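Local atomic coordinates of alpha-1,3-glucanase (PDB entry 7C7D), a protein that hydrolyses the alpha-1,3-glucosidic linkages of alpha-1,3-glucan as a thermostable glycoside hydrolase of family GH87. Residues Q236-I242 / Q257-G263; N395-P401 / N420-N426; A536-F542 / S564-T570. Residue numbers count along the deposited sequence, not the author numbering.

Contact 1: residues Q236-I242 / Q257-G263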
loop_
_atom_site.group_PDB
_atom_site.type_symbol
_atom_site.label_atom_id
_atom_site.label_comp_id
_atom_site.label_asym_id
_atom_site.label_seq_id
_atom_site.Cartn_x
_atom_site.Cartn_y
_atom_site.Cartn_z
ATOM N N GLN A 236 7.932 -18.712 -26.413
ATOM C CA GLN A 236 6.892 -19.482 -25.742
ATOM C C GLN A 236 7.500 -20.702 -25.061
ATOM O O GLN A 236 8.271 -21.450 -25.669
ATOM C CB GLN A 236 5.834 -19.910 -26.755
ATOM C CG GLN A 236 4.903 -18.781 -27.169
ATOM C CD GLN A 236 4.090 -18.248 -26.005
ATOM O OE1 GLN A 236 3.099 -18.858 -25.601
ATOM N NE2 GLN A 236 4.510 -17.114 -25.450
ATOM N N GLY A 237 7.151 -20.894 -23.790
ATOM C CA GLY A 237 7.787 -21.898 -22.966
ATOM C C GLY A 237 9.157 -21.515 -22.463
ATOM O O GLY A 237 9.813 -22.337 -21.808
ATOM N N GLY A 238 9.610 -20.294 -22.741
ATOM C CA GLY A 238 10.949 -19.880 -22.380
ATOM C C GLY A 238 11.019 -18.486 -21.796
ATOM O O GLY A 238 10.081 -18.027 -21.140
ATOM N N VAL A 239 12.130 -17.798 -22.033
ATOM C CA VAL A 239 12.457 -16.566 -21.331
ATOM C C VAL A 239 12.689 -15.465 -22.350
ATOM O O VAL A 239 13.469 -15.638 -23.293
ATOM C CB VAL A 239 13.700 -16.742 -20.440
ATOM C CG1 VAL A 239 14.082 -15.417 -19.787
ATOM C CG2 VAL A 239 13.458 -17.824 -19.398
ATOM N N VAL A 240 12.009 -14.341 -22.156
ATOM C CA VAL A 240 12.302 -13.101 -22.856
ATOM C C VAL A 240 13.190 -12.260 -21.950
ATOM O O VAL A 240 12.849 -12.012 -20.785
ATOM C CB VAL A 240 11.011 -12.344 -23.202
ATOM C CG1 VAL A 240 11.349 -10.991 -23.763
ATOM C CG2 VAL A 240 10.183 -13.136 -24.191
ATOM N N TRP A 241 14.316 -11.815 -22.486
ATOM C CA TRP A 241 15.297 -11.042 -21.741
ATOM C C TRP A 241 15.142 -9.566 -22.082
ATOM O O TRP A 241 15.041 -9.201 -23.260
ATOM C CB TRP A 241 16.703 -11.507 -22.114
ATOM C CG TRP A 241 17.805 -10.697 -21.521
ATOM C CD1 TRP A 241 18.714 -9.932 -22.194
ATOM C CD2 TRP A 241 18.138 -10.588 -20.135
ATOM N NE1 TRP A 241 19.591 -9.351 -21.310
ATOM C CE2 TRP A 241 19.258 -9.736 -20.039
ATOM C CE3 TRP A 241 17.593 -11.122 -18.962
ATOM C CZ2 TRP A 241 19.846 -9.410 -18.818
ATOM C CZ3 TRP A 241 18.183 -10.803 -17.752
ATOM C CH2 TRP A 241 19.297 -9.953 -17.690
ATOM N N ILE A 242 15.120 -8.730 -21.050
ATOM C CA ILE A 242 15.066 -7.279 -21.207
ATOM C C ILE A 242 16.408 -6.727 -20.739
ATOM O O ILE A 242 16.632 -6.603 -19.524
ATOM C CB ILE A 242 13.918 -6.663 -20.390
ATOM C CG1 ILE A 242 12.571 -7.317 -20.715
ATOM C CG2 ILE A 242 13.852 -5.164 -20.628
ATOM C CD1 ILE A 242 11.454 -6.908 -19.753
ATOM N N GLN A 257 1.271 -15.269 -22.167
ATOM C CA GLN A 257 1.124 -16.581 -21.557
ATOM C C GLN A 257 2.379 -17.379 -21.866
ATOM O O GLN A 257 3.090 -17.090 -22.831
ATOM C CB GLN A 257 -0.120 -17.325 -22.064
ATOM C CG GLN A 257 -0.196 -17.506 -23.583
ATOM C CD GLN A 257 -1.557 -18.024 -24.052
ATOM O OE1 GLN A 257 -2.599 -17.687 -23.477
ATOM N NE2 GLN A 257 -1.552 -18.844 -25.098
ATOM N N ASN A 258 2.649 -18.379 -21.026
ATOM C CA ASN A 258 3.720 -19.346 -21.269
ATOM C C ASN A 258 5.052 -18.658 -21.547
ATOM O O ASN A 258 5.743 -18.957 -22.522
ATOM C CB ASN A 258 3.361 -20.309 -22.402
ATOM C CG ASN A 258 2.109 -21.102 -22.115
ATOM O OD1 ASN A 258 1.202 -21.177 -22.943
ATOM N ND2 ASN A 258 2.054 -21.705 -20.939
ATOM N N VAL A 259 5.414 -17.711 -20.684
ATOM C CA VAL A 259 6.608 -16.916 -20.923
ATOM C C VAL A 259 7.079 -16.319 -19.610
ATOM O O VAL A 259 6.278 -15.990 -18.730
ATOM C CB VAL A 259 6.344 -15.828 -21.998
ATOM C CG1 VAL A 259 5.477 -14.702 -21.431
ATOM C CG2 VAL A 259 7.658 -15.294 -22.559
ATOM N N THR A 260 8.391 -16.192 -19.481
ATOM C CA THR A 260 9.019 -15.407 -18.436
ATOM C C THR A 260 9.555 -14.140 -19.083
ATOM O O THR A 260 10.260 -14.205 -20.098
ATOM C CB THR A 260 10.166 -16.197 -17.803
ATOM O OG1 THR A 260 9.636 -17.329 -17.103
ATOM C CG2 THR A 260 10.964 -15.329 -16.841
ATOM N N LEU A 261 9.170 -12.997 -18.542
ATOM C CA LEU A 261 9.706 -11.708 -18.958
ATOM C C LEU A 261 10.653 -11.269 -17.851
ATOM O O LEU A 261 10.213 -10.933 -16.746
ATOM C CB LEU A 261 8.572 -10.707 -19.156
ATOM C CG LEU A 261 8.825 -9.408 -19.914
ATOM C CD1 LEU A 261 9.558 -9.664 -21.207
ATOM C CD2 LEU A 261 7.510 -8.702 -20.190
ATOM N N GLN A 262 11.948 -11.296 -18.140
ATOM C CA GLN A 262 12.973 -11.111 -17.128
ATOM C C GLN A 262 13.902 -9.970 -17.502
ATOM O O GLN A 262 14.492 -9.966 -18.590
ATOM C CB GLN A 262 13.785 -12.389 -16.961
ATOM C CG GLN A 262 14.920 -12.252 -15.971
ATOM C CD GLN A 262 15.517 -13.584 -15.604
ATOM O OE1 GLN A 262 14.991 -14.634 -15.974
ATOM N NE2 GLN A 262 16.623 -13.556 -14.872
ATOM N N GLY A 263 14.044 -9.014 -16.581
ATOM C CA GLY A 263 15.024 -7.961 -16.709
ATOM C C GLY A 263 16.292 -8.261 -15.920
ATOM O O GLY A 263 16.445 -9.301 -15.279
HETATM O O HOH W 1 1.030 -20.625 -25.815
HETATM O O HOH W 2 1.161 -18.048 -26.846
HETATM O O HOH W 3 8.939 -19.368 -18.913
#
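Successive coils of a right-handed parallel beta-helix, the fold of pectate lyase relatives, meet one rung apart, and aliphatic side chains stack in register on their inward face. Val240 lies at the centre: its CG2 is 3.7 Å from CG2 of Val259 and its CG1 3.4 Å from CD1 of Leu261, while Ile242 CD1 reaches Leu261 CG at 3.6 Å. Ala231 and Phe228 of helix 225-234 pack on Val240 and Ile242, and Leu288 of strand 286-289 on Leu261. The strand-segment axes approach to 4.7 Å, 24° from parallel, and an alternating backbone ladder joins them: Thr260 N gives to Gly238 O (3.0 Å), Val240 N to Thr260 O (2.7 Å), Gln262 N to Val240 O (2.9 Å) and Ile242 N to Gln262 O (2.8 Å). On the other face Val239 and Trp241 lie beside Thr260 and Gln262. At the polar edge, Gln236 NE2 donates to Gln257 O at 3.0 Å, and one water, 2.7 Å from Gln236 OE1, also donates to Asn258 OD1 at 2.9 Å.

Contact 2: residues N395-P401 / N420-N426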
loop_
_atom_site.group_PDB
_atom_site.type_symbol
_atom_site.label_atom_id
_atom_site.label_comp_id
_atom_site.label_asym_id
_atom_site.label_seq_id
_atom_site.Cartn_x
_atom_site.Cartn_y
_atom_site.Cartn_z
ATOM N N ASN A 395 2.844 -10.549 5.183
ATOM C CA ASN A 395 4.180 -9.979 5.310
ATOM C C ASN A 395 4.446 -8.891 4.271
ATOM O O ASN A 395 5.502 -8.858 3.642
ATOM C CB ASN A 395 5.272 -11.059 5.242
ATOM C CG ASN A 395 5.038 -12.220 6.204
ATOM O OD1 ASN A 395 5.276 -13.369 5.858
ATOM N ND2 ASN A 395 4.586 -11.926 7.400
ATOM N N ASN A 396 3.486 -7.993 4.104
ATOM C CA ASN A 396 3.701 -6.791 3.316
ATOM C C ASN A 396 3.897 -5.605 4.244
ATOM O O ASN A 396 3.473 -5.617 5.399
ATOM C CB ASN A 396 2.506 -6.533 2.392
ATOM C CG ASN A 396 2.242 -7.690 1.464
ATOM O OD1 ASN A 396 2.955 -7.877 0.471
ATOM N ND2 ASN A 396 1.227 -8.487 1.779
ATOM N N THR A 397 4.555 -4.572 3.723
ATOM C CA THR A 397 4.716 -3.302 4.420
ATOM C C THR A 397 4.019 -2.229 3.607
ATOM O O THR A 397 4.316 -2.063 2.416
ATOM C CB THR A 397 6.193 -2.971 4.631
ATOM O OG1 THR A 397 6.748 -3.958 5.509
ATOM C CG2 THR A 397 6.370 -1.595 5.268
ATOM N N ILE A 398 3.096 -1.517 4.255
ATOM C CA ILE A 398 2.236 -0.538 3.607
ATOM C C ILE A 398 2.346 0.764 4.381
ATOM O O ILE A 398 2.259 0.769 5.616
ATOM C CB ILE A 398 0.775 -1.029 3.603
ATOM C CG1 ILE A 398 0.620 -2.253 2.693
ATOM C CG2 ILE A 398 -0.191 0.098 3.246
ATOM C CD1 ILE A 398 -0.610 -3.076 2.979
ATOM N N THR A 399 2.510 1.872 3.661
ATOM C CA THR A 399 2.572 3.174 4.296
ATOM C C THR A 399 1.825 4.207 3.464
ATOM O O THR A 399 1.935 4.243 2.232
ATOM C CB THR A 399 4.022 3.621 4.543
ATOM O OG1 THR A 399 4.042 5.006 4.895
ATOM C CG2 THR A 399 4.915 3.404 3.327
ATOM N N GLN A 400 1.044 5.019 4.148
ATOM C CA GLN A 400 0.461 6.225 3.567
ATOM C C GLN A 400 -0.417 6.004 2.333
ATOM O O GLN A 400 -0.233 6.683 1.311
ATOM C CB GLN A 400 1.548 7.277 3.319
ATOM C CG GLN A 400 1.889 8.072 4.578
ATOM C CD GLN A 400 0.748 8.977 5.044
ATOM O OE1 GLN A 400 -0.289 9.086 4.374
ATOM N NE2 GLN A 400 0.937 9.643 6.185
ATOM N N PRO A 401 -1.432 5.140 2.396
ATOM C CA PRO A 401 -2.499 5.240 1.390
ATOM C C PRO A 401 -3.214 6.569 1.607
ATOM O O PRO A 401 -3.497 6.952 2.745
ATOM C CB PRO A 401 -3.399 4.039 1.708
ATOM C CG PRO A 401 -3.213 3.822 3.192
ATOM C CD PRO A 401 -1.780 4.204 3.490
ATOM N N ASN A 420 1.316 -8.349 8.310
ATOM C CA ASN A 420 1.546 -7.103 7.597
ATOM C C ASN A 420 1.855 -5.978 8.574
ATOM O O ASN A 420 1.368 -5.956 9.705
ATOM C CB ASN A 420 0.317 -6.747 6.762
ATOM C CG ASN A 420 -0.024 -7.831 5.756
ATOM O OD1 ASN A 420 0.631 -7.946 4.716
ATOM N ND2 ASN A 420 -1.039 -8.638 6.059
ATOM N N LEU A 421 2.683 -5.041 8.120
ATOM C CA LEU A 421 2.986 -3.809 8.835
ATOM C C LEU A 421 2.334 -2.682 8.053
ATOM O O LEU A 421 2.639 -2.494 6.871
ATOM C CB LEU A 421 4.497 -3.590 8.914
ATOM C CG LEU A 421 4.947 -2.249 9.494
ATOM C CD1 LEU A 421 4.447 -2.070 10.934
ATOM C CD2 LEU A 421 6.469 -2.106 9.426
ATOM N N ILE A 422 1.412 -1.973 8.691
ATOM C CA ILE A 422 0.610 -0.945 8.042
ATOM C C ILE A 422 0.702 0.310 8.889
ATOM O O ILE A 422 0.360 0.280 10.076
ATOM C CB ILE A 422 -0.855 -1.388 7.891
ATOM C CG1 ILE A 422 -0.926 -2.695 7.096
ATOM C CG2 ILE A 422 -1.692 -0.273 7.252
ATOM C CD1 ILE A 422 -2.262 -3.391 7.168
ATOM N N SER A 423 1.159 1.413 8.281
ATOM C CA SER A 423 1.384 2.650 9.016
ATOM C C SER A 423 0.769 3.832 8.287
ATOM O O SER A 423 0.825 3.914 7.053
ATOM C CB SER A 423 2.875 2.934 9.210
ATOM O OG SER A 423 3.549 1.817 9.770
ATOM N N ASP A 424 0.202 4.749 9.072
ATOM C CA ASP A 424 -0.152 6.097 8.622
ATOM C C ASP A 424 -1.243 6.078 7.546
ATOM O O ASP A 424 -0.999 6.368 6.371
ATOM C CB ASP A 424 1.087 6.848 8.118
ATOM C CG ASP A 424 2.042 7.201 9.230
ATOM O OD1 ASP A 424 1.581 7.762 10.241
ATOM O OD2 ASP A 424 3.252 6.911 9.095
ATOM N N THR A 425 -2.460 5.759 7.973
ATOM C CA THR A 425 -3.610 5.837 7.082
ATOM C C THR A 425 -4.418 7.109 7.335
ATOM O O THR A 425 -4.212 7.844 8.303
ATOM C CB THR A 425 -4.490 4.580 7.185
ATOM O OG1 THR A 425 -5.019 4.459 8.510
ATOM C CG2 THR A 425 -3.684 3.331 6.862
ATOM N N ASN A 426 -5.377 7.351 6.444
ATOM C CA ASN A 426 -6.031 8.649 6.393
ATOM C C ASN A 426 -7.543 8.523 6.306
ATOM O O ASN A 426 -8.094 7.433 6.486
ATOM C CB ASN A 426 -5.461 9.450 5.228
ATOM C CG ASN A 426 -4.024 9.828 5.471
ATOM O OD1 ASN A 426 -3.744 10.635 6.348
ATOM N ND2 ASN A 426 -3.102 9.231 4.715
HETATM O O HOH W 4 4.422 0.556 7.514
HETATM O O HOH W 5 4.809 5.389 7.469
HETATM O O HOH W 6 -5.924 6.341 4.040
#
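Stacking of like side chains from coil to coil is a hallmark of parallel beta-helices, and here the stacked isoleucines and asparagines also share rotamers. Ile398 and Ile422, paired at a CA-CA distance of 4.7 Å, both take the mt rotamer, so that their side chains run alongside each other, Ile398 CD1 lying 4.1 Å from Ile422 CG1. Asn396 and Asn420 repeat the pattern in polar form: each has chi1 near -60° and chi2 of -77°, which stacks the amides as in an asparagine ladder. Asn420 OD1 thereby accepts from both Asn396 ND2 (3.0 Å) and Asn396 N (2.9 Å).

Between the ends, the backbone follows the parallel pattern, with Leu421 N bonded to Asn396 O (2.9 Å), Ile398 N to Leu421 O (2.8 Å), Ser423 N to Ile398 O (3.0 Å) and Gln400 N to Ser423 O (3.1 Å). Beyond the strands, Gln400 and Asp424 both adopt positive phi, turning the chain. The mm conformation of Gln400 brings OE1 within 2.8 Å of Asn426 ND2, which also donates to Pro401 O at 3.0 Å. A water joins Thr399 OG1 to Asp424 OD2, 2.7 Å from each.

Asp424 forms salt bridges to Arg459 of the following coil and to Arg90; the latter, with the bonds from Gln400 to Ser85 and Ala87, joins the coil to the segment that carries the calcium ligands Ser88 and Gln91. Strands 365-372 and 449-458 flank the pair in the same sheet, while Ile407 of strand 407-410 packs against both isoleucines.

Contact 3: residues A536-F542 / S564-T570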
loop_
_atom_site.group_PDB
_atom_site.type_symbol
_atom_site.label_atom_id
_atom_site.label_comp_id
_atom_site.label_asym_id
_atom_site.label_seq_id
_atom_site.Cartn_x
_atom_site.Cartn_y
_atom_site.Cartn_z
ATOM N N ALA A 536 -22.118 -1.629 16.031
ATOM C CA ALA A 536 -23.053 -2.547 15.412
ATOM C C ALA A 536 -23.690 -3.425 16.474
ATOM O O ALA A 536 -23.084 -3.675 17.517
ATOM C CB ALA A 536 -22.318 -3.465 14.435
ATOM N N PRO A 537 -24.906 -3.913 16.252
ATOM C CA PRO A 537 -25.416 -5.006 17.085
ATOM C C PRO A 537 -24.612 -6.268 16.815
ATOM O O PRO A 537 -23.927 -6.392 15.799
ATOM C CB PRO A 537 -26.863 -5.163 16.611
ATOM C CG PRO A 537 -26.835 -4.680 15.185
ATOM C CD PRO A 537 -25.813 -3.583 15.135
ATOM N N GLY A 538 -24.696 -7.214 17.749
ATOM C CA GLY A 538 -24.030 -8.490 17.565
ATOM C C GLY A 538 -23.296 -8.958 18.807
ATOM O O GLY A 538 -23.775 -8.758 19.927
ATOM N N GLU A 539 -22.136 -9.585 18.624
ATOM C CA GLU A 539 -21.367 -10.102 19.747
ATOM C C GLU A 539 -19.937 -10.355 19.300
ATOM O O GLU A 539 -19.674 -10.655 18.132
ATOM C CB GLU A 539 -21.978 -11.391 20.324
ATOM C CG GLU A 539 -22.225 -12.513 19.310
ATOM C CD GLU A 539 -20.982 -13.340 18.991
ATOM O OE1 GLU A 539 -20.958 -13.994 17.914
ATOM O OE2 GLU A 539 -20.027 -13.337 19.809
ATOM N N ALA A 540 -19.018 -10.255 20.254
ATOM C CA ALA A 540 -17.632 -10.614 20.013
ATOM C C ALA A 540 -17.003 -11.038 21.325
ATOM O O ALA A 540 -17.434 -10.616 22.400
ATOM C CB ALA A 540 -16.838 -9.448 19.422
ATOM N N THR A 541 -15.975 -11.869 21.223
ATOM C CA THR A 541 -15.220 -12.324 22.378
ATOM C C THR A 541 -13.817 -11.745 22.320
ATOM O O THR A 541 -13.174 -11.760 21.264
ATOM C CB THR A 541 -15.143 -13.849 22.388
ATOM O OG1 THR A 541 -16.470 -14.377 22.460
ATOM C CG2 THR A 541 -14.330 -14.354 23.581
ATOM N N PHE A 542 -13.348 -11.239 23.458
ATOM C CA PHE A 542 -12.024 -10.646 23.574
ATOM C C PHE A 542 -11.219 -11.375 24.638
ATOM O O PHE A 542 -11.669 -11.498 25.782
ATOM C CB PHE A 542 -12.124 -9.171 23.954
ATOM C CG PHE A 542 -12.886 -8.364 22.946
ATOM C CD1 PHE A 542 -14.275 -8.361 22.953
ATOM C CD2 PHE A 542 -12.230 -7.642 21.967
ATOM C CE1 PHE A 542 -14.993 -7.643 22.020
ATOM C CE2 PHE A 542 -12.948 -6.911 21.016
ATOM C CZ PHE A 542 -14.327 -6.915 21.055
ATOM N N SER A 564 -32.001 -1.985 16.350
ATOM C CA SER A 564 -31.324 -3.100 15.698
ATOM C C SER A 564 -30.665 -4.073 16.668
ATOM O O SER A 564 -30.124 -5.086 16.220
ATOM C CB SER A 564 -30.300 -2.614 14.663
ATOM O OG SER A 564 -29.278 -1.840 15.256
ATOM N N GLY A 565 -30.681 -3.795 17.966
ATOM C CA GLY A 565 -30.229 -4.747 18.964
ATOM C C GLY A 565 -28.993 -4.284 19.718
ATOM O O GLY A 565 -28.476 -3.185 19.525
ATOM N N THR A 566 -28.528 -5.164 20.599
ATOM C CA THR A 566 -27.373 -4.900 21.450
ATOM C C THR A 566 -26.126 -5.542 20.866
ATOM O O THR A 566 -26.190 -6.395 19.982
ATOM C CB THR A 566 -27.594 -5.469 22.855
ATOM O OG1 THR A 566 -27.699 -6.898 22.781
ATOM C CG2 THR A 566 -28.842 -4.911 23.460
ATOM N N PHE A 567 -24.978 -5.142 21.413
ATOM C CA PHE A 567 -23.693 -5.766 21.126
ATOM C C PHE A 567 -23.134 -6.285 22.440
ATOM O O PHE A 567 -22.934 -5.507 23.375
ATOM C CB PHE A 567 -22.716 -4.763 20.511
ATOM C CG PHE A 567 -21.431 -5.388 20.034
ATOM C CD1 PHE A 567 -21.395 -6.079 18.833
ATOM C CD2 PHE A 567 -20.270 -5.307 20.787
ATOM C CE1 PHE A 567 -20.228 -6.660 18.374
ATOM C CE2 PHE A 567 -19.094 -5.891 20.333
ATOM C CZ PHE A 567 -19.077 -6.565 19.125
ATOM N N THR A 568 -22.905 -7.594 22.515
ATOM C CA THR A 568 -22.410 -8.234 23.732
ATOM C C THR A 568 -20.903 -8.462 23.617
ATOM O O THR A 568 -20.447 -9.269 22.795
ATOM C CB THR A 568 -23.147 -9.545 23.999
ATOM O OG1 THR A 568 -24.546 -9.283 24.161
ATOM C CG2 THR A 568 -22.620 -10.208 25.271
ATOM N N VAL A 569 -20.144 -7.769 24.462
ATOM C CA VAL A 569 -18.701 -7.941 24.579
ATOM C C VAL A 569 -18.465 -9.003 25.646
ATOM O O VAL A 569 -18.743 -8.773 26.823
ATOM C CB VAL A 569 -18.030 -6.619 24.979
ATOM C CG1 VAL A 569 -16.534 -6.810 25.207
ATOM C CG2 VAL A 569 -18.307 -5.533 23.946
ATOM N N THR A 570 -17.951 -10.165 25.249
ATOM C CA THR A 570 -17.592 -11.194 26.218
ATOM C C THR A 570 -16.123 -11.045 26.581
ATOM O O THR A 570 -15.246 -11.048 25.708
ATOM C CB THR A 570 -17.895 -12.607 25.712
ATOM O OG1 THR A 570 -19.313 -12.806 25.684
ATOM C CG2 THR A 570 -17.277 -13.652 26.638
HETATM O O HOH W 7 -25.947 -8.935 21.803
#
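Five backbone hydrogen bonds zip these nearly parallel strands together, their axes 4.4 Å apart and 11° from parallel. Gly538 N donates to Thr566 O (2.8 Å), Thr568 N to Gly538 O (3.0 Å), Ala540 N to Thr568 O (3.1 Å), Thr570 N to Ala540 O (2.9 Å) and Phe542 N to Thr570 O (2.9 Å). Weaker CA-H...O contacts run between them, as from Phe567 CA to Gly538 O at 3.2 Å.

Apolar contacts occupy one face. The ring of Phe567 lies along the neighbouring strand, with CZ 3.7 Å from Ala540 CB and one ring face over Glu539 CA. Gly538 has phi 135° and psi -143°, at which a beta carbon would collide with the carbonyl oxygen of Pro537. Farther along, Phe542 CD1 meets Val569 CG1 at 3.5 Å.

A single water bridges the segments: it donates to Gly538 O (2.9 Å) and hydrogen-bonds Thr566 OG1 (2.9 Å) and Thr568 OG1 (2.8 Å).

Strand 517-527 continues the sheet beyond Ala540 and Phe542. In-register parallel pairing of successive coils, with side chains stacked on the inner face, is characteristic of a right-handed parallel beta-helix; here it joins the last two strands of the long sheet.

How the contacts relate
All three contacts repeat one operation, the parallel pairing of strands from consecutive coils, in one long parallel sheet that curls round the beta-helix, contacts 1 and 2 lying on different branches of it. They follow in series along the chain. Position in space matches that order, with centres about 32 Å apart for contacts 1 and 2, 28 Å for contacts 2 and 3, and 53 Å for contacts 1 and 3, which lie on opposite sides of the chain's centre. No two touch. Contact 2 is the most buried, near the middle, where the helix meets the calcium-bearing N-terminal part; contacts 1 and 3 belong to its early and final coils. Elongation thus comes from local pairings added coil by coil.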